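3-dehydroquinate dehydratase (Thermus thermophilus, PDB 2UYG) catalyses the trans-dehydration of 3-dehydroquinate to 3-dehydroshikimate through an enolate intermediate, the third step of the chorismate pathway, and assembles as a homododecamer. Local coordinates at residues Ile70-Gly75 with Tyr82-Ala87. Residues are numbered along the deposited sequence; the frame is centred on the assembly and turned at random.
Sequences IVLNPG and YALLDA
L84 reaches from the first turn of helix 82-89 to P74, just past the C-terminal end of strand 69-73, and its CD1 does all the close touching. This methyl lies 3.6 Å from P74 CB and 3.9 Å from P74 CG, so it meets the pyrrolidine ring at its CB-CG edge, and the two side chains cross at roughly a right angle. The same CD1 is 4.4 Å from L72 CD2, a looser apolar approach. L72 gets there with CG anti to its backbone N (chi1 176°), its side chain extended from the sheet toward the helix. All three side chains are buried, and L55 of helix 52-61 and T115 also touch L84.

No hydrogen bond crosses between the segments. The CB of N73 is directed away from the helix, and its OD1 accepts from G75 N at 2.9 Å, with the donor 36° out of the carbonyl plane. That bond closes an Asx turn around P74, while ND2 bonds to Y131 OH. G75 follows with a positive phi, which suits glycine.

On the helix, D86 N to Y82 O and A87 N to A83 O are ordinary helical bonds. D86 faces a second subunit, where its OD1 forms a salt bridge with R110 of that chain. N73 and D86 are both predicted to bind the substrate, and P74 lies about 4 Å, side chain to side chain, from H99, the predicted proton donor. The contact joins the end of strand 69-73 and the loop after it to helix 82-89, in the beta-alpha-beta unit that continues to strand 95-99, within the parallel, flavodoxin-like alpha/beta fold of type II dehydroquinases, with the predicted active site at the strand's C-terminal end.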
ATOM      1  N   ILE A  70      15.692  25.600 -21.195  1.00 25.21           N
ATOM      2  CA  ILE A  70      16.109  24.223 -21.490  1.00 25.03           C
ATOM      3  C   ILE A  70      14.902  23.392 -21.794  1.00 25.54           C
ATOM      4  O   ILE A  70      13.889  23.522 -21.136  1.00 25.29           O
ATOM      5  CB  ILE A  70      16.800  23.606 -20.254  1.00 24.85           C
ATOM      6  CG1 ILE A  70      18.125  24.337 -19.911  1.00 23.71           C
ATOM      7  CG2 ILE A  70      17.071  22.138 -20.454  1.00 24.11           C
ATOM      8  CD1 ILE A  70      18.397  24.265 -18.444  1.00 20.41           C
ATOM      9  N   VAL A  71      15.020  22.528 -22.806  1.00 26.05           N
ATOM     10  CA  VAL A  71      14.005  21.562 -23.130  1.00 26.94           C
ATOM     11  C   VAL A  71      14.663  20.232 -22.788  1.00 26.63           C
ATOM     12  O   VAL A  71      15.725  19.965 -23.338  1.00 26.13           O
ATOM     13  CB  VAL A  71      13.632  21.685 -24.627  1.00 27.12           C
ATOM     14  CG1 VAL A  71      12.738  20.595 -25.059  1.00 28.15           C
ATOM     15  CG2 VAL A  71      13.008  23.057 -24.920  1.00 29.56           C
ATOM     16  N   LEU A  72      13.970  19.374 -22.010  1.00 24.30           N
ATOM     17  CA  LEU A  72      14.568  18.271 -21.341  1.00 23.57           C
ATOM     18  C   LEU A  72      13.760  17.015 -21.421  1.00 23.37           C
ATOM     19  O   LEU A  72      12.640  16.978 -20.958  1.00 23.67           O
ATOM     20  CB  LEU A  72      14.721  18.658 -19.843  1.00 24.16           C
ATOM     21  CG  LEU A  72      15.248  17.583 -18.925  1.00 23.69           C
ATOM     22  CD1 LEU A  72      16.640  17.304 -19.381  1.00 26.12           C
ATOM     23  CD2 LEU A  72      15.312  18.092 -17.414  1.00 23.79           C
ATOM     24  N   ASN A  73      14.364  15.965 -21.976  1.00 23.04           N
ATOM     25  CA  ASN A  73      13.799  14.653 -22.098  1.00 22.02           C
ATOM     26  C   ASN A  73      14.793  13.765 -21.348  1.00 22.52           C
ATOM     27  O   ASN A  73      15.844  13.344 -21.947  1.00 24.57           O
ATOM     28  CB  ASN A  73      13.681  14.177 -23.557  1.00 19.98           C
ATOM     29  CG  ASN A  73      13.069  12.764 -23.649  1.00 21.20           C
ATOM     30  OD1 ASN A  73      12.968  12.091 -22.647  1.00 18.52           O
ATOM     31  ND2 ASN A  73      12.588  12.370 -24.821  1.00 18.99           N
ATOM     32  N   PRO A  74      14.543  13.472 -20.092  1.00 21.38           N
ATOM     33  CA  PRO A  74      15.530  12.655 -19.372  1.00 21.73           C
ATOM     34  C   PRO A  74      15.548  11.168 -19.776  1.00 22.65           C
ATOM     35  O   PRO A  74      16.344  10.417 -19.223  1.00 19.94           O
ATOM     36  CB  PRO A  74      15.142  12.861 -17.927  1.00 22.68           C
ATOM     37  CG  PRO A  74      14.058  14.105 -17.937  1.00 22.27           C
ATOM     38  CD  PRO A  74      13.469  13.991 -19.235  1.00 21.15           C
ATOM     39  N   GLY A  75      14.652  10.705 -20.674  1.00 22.44           N
ATOM     40  CA  GLY A  75      14.669   9.258 -20.973  1.00 22.35           C
ATOM     41  C   GLY A  75      14.199   8.520 -19.687  1.00 22.85           C
ATOM     42  O   GLY A  75      13.514   9.139 -18.874  1.00 20.20           O
ATOM     43  N   TYR A  82      16.134  11.821  -8.698  1.00 21.20           N
ATOM     44  CA  TYR A  82      15.980  12.944  -7.872  1.00 21.45           C
ATOM     45  C   TYR A  82      17.213  13.812  -7.937  1.00 19.63           C
ATOM     46  O   TYR A  82      17.133  14.999  -7.641  1.00 20.67           O
ATOM     47  CB  TYR A  82      15.634  12.498  -6.409  1.00 23.83           C
ATOM     48  CG  TYR A  82      14.277  11.766  -6.215  1.00 22.66           C
ATOM     49  CD1 TYR A  82      14.233  10.417  -5.866  1.00 22.96           C
ATOM     50  CD2 TYR A  82      13.054  12.452  -6.310  1.00 27.75           C
ATOM     51  CE1 TYR A  82      13.019   9.766  -5.585  1.00 23.63           C
ATOM     52  CE2 TYR A  82      11.815  11.788  -6.128  1.00 24.73           C
ATOM     53  CZ  TYR A  82      11.830  10.460  -5.749  1.00 27.14           C
ATOM     54  OH  TYR A  82      10.670   9.759  -5.557  1.00 33.86           O
ATOM     55  N   ALA A  83      18.313  13.348  -8.482  1.00 20.15           N
ATOM     56  CA  ALA A  83      19.453  14.232  -8.614  1.00 20.04           C
ATOM     57  C   ALA A  83      19.257  15.186  -9.738  1.00 20.78           C
ATOM     58  O   ALA A  83      19.593  16.410  -9.628  1.00 21.57           O
ATOM     59  CB  ALA A  83      20.787  13.477  -8.628  1.00 19.99           C
ATOM     60  N   LEU A  84      18.574  14.728 -10.777  1.00 21.95           N
ATOM     61  CA  LEU A  84      18.241  15.576 -11.893  1.00 22.37           C
ATOM     62  C   LEU A  84      17.177  16.629 -11.556  1.00 22.97           C
ATOM     63  O   LEU A  84      17.255  17.799 -11.972  1.00 19.46           O
ATOM     64  CB  LEU A  84      17.759  14.730 -13.012  1.00 22.89           C
ATOM     65  CG  LEU A  84      18.128  14.994 -14.454  1.00 26.08           C
ATOM     66  CD1 LEU A  84      16.963  14.569 -15.311  1.00 23.14           C
ATOM     67  CD2 LEU A  84      18.717  16.355 -14.816  1.00 27.64           C
ATOM     68  N   LEU A  85      16.186  16.212 -10.785  1.00 24.58           N
ATOM     69  CA  LEU A  85      15.247  17.202 -10.219  1.00 26.29           C
ATOM     70  C   LEU A  85      15.993  18.288  -9.486  1.00 25.36           C
ATOM     71  O   LEU A  85      15.670  19.402  -9.600  1.00 26.77           O
ATOM     72  CB  LEU A  85      14.376  16.538  -9.145  1.00 26.89           C
ATOM     73  CG  LEU A  85      13.032  17.045  -8.688  1.00 31.81           C
ATOM     74  CD1 LEU A  85      12.759  16.709  -7.171  1.00 30.16           C
ATOM     75  CD2 LEU A  85      12.569  18.423  -9.137  1.00 30.03           C
ATOM     76  N   ASP A  86      16.905  17.920  -8.611  1.00 24.06           N
ATOM     77  CA  ASP A  86      17.533  18.943  -7.784  1.00 24.41           C
ATOM     78  C   ASP A  86      18.367  19.880  -8.702  1.00 22.68           C
ATOM     79  O   ASP A  86      18.475  21.067  -8.448  1.00 22.22           O
ATOM     80  CB  ASP A  86      18.409  18.312  -6.689  1.00 21.83           C
ATOM     81  CG  ASP A  86      17.672  18.044  -5.411  1.00 27.22           C
ATOM     82  OD1 ASP A  86      16.487  18.428  -5.317  1.00 31.36           O
ATOM     83  OD2 ASP A  86      18.180  17.427  -4.386  1.00 30.32           O
ATOM     84  N   ALA A  87      18.947  19.314  -9.752  1.00 22.76           N
ATOM     85  CA  ALA A  87      19.722  20.093 -10.715  1.00 22.08           C
ATOM     86  C   ALA A  87      18.813  21.141 -11.311  1.00 22.76           C
ATOM     87  O   ALA A  87      19.206  22.287 -11.354  1.00 22.94           O
ATOM     88  CB  ALA A  87      20.261  19.259 -11.787  1.00 20.78           C
TER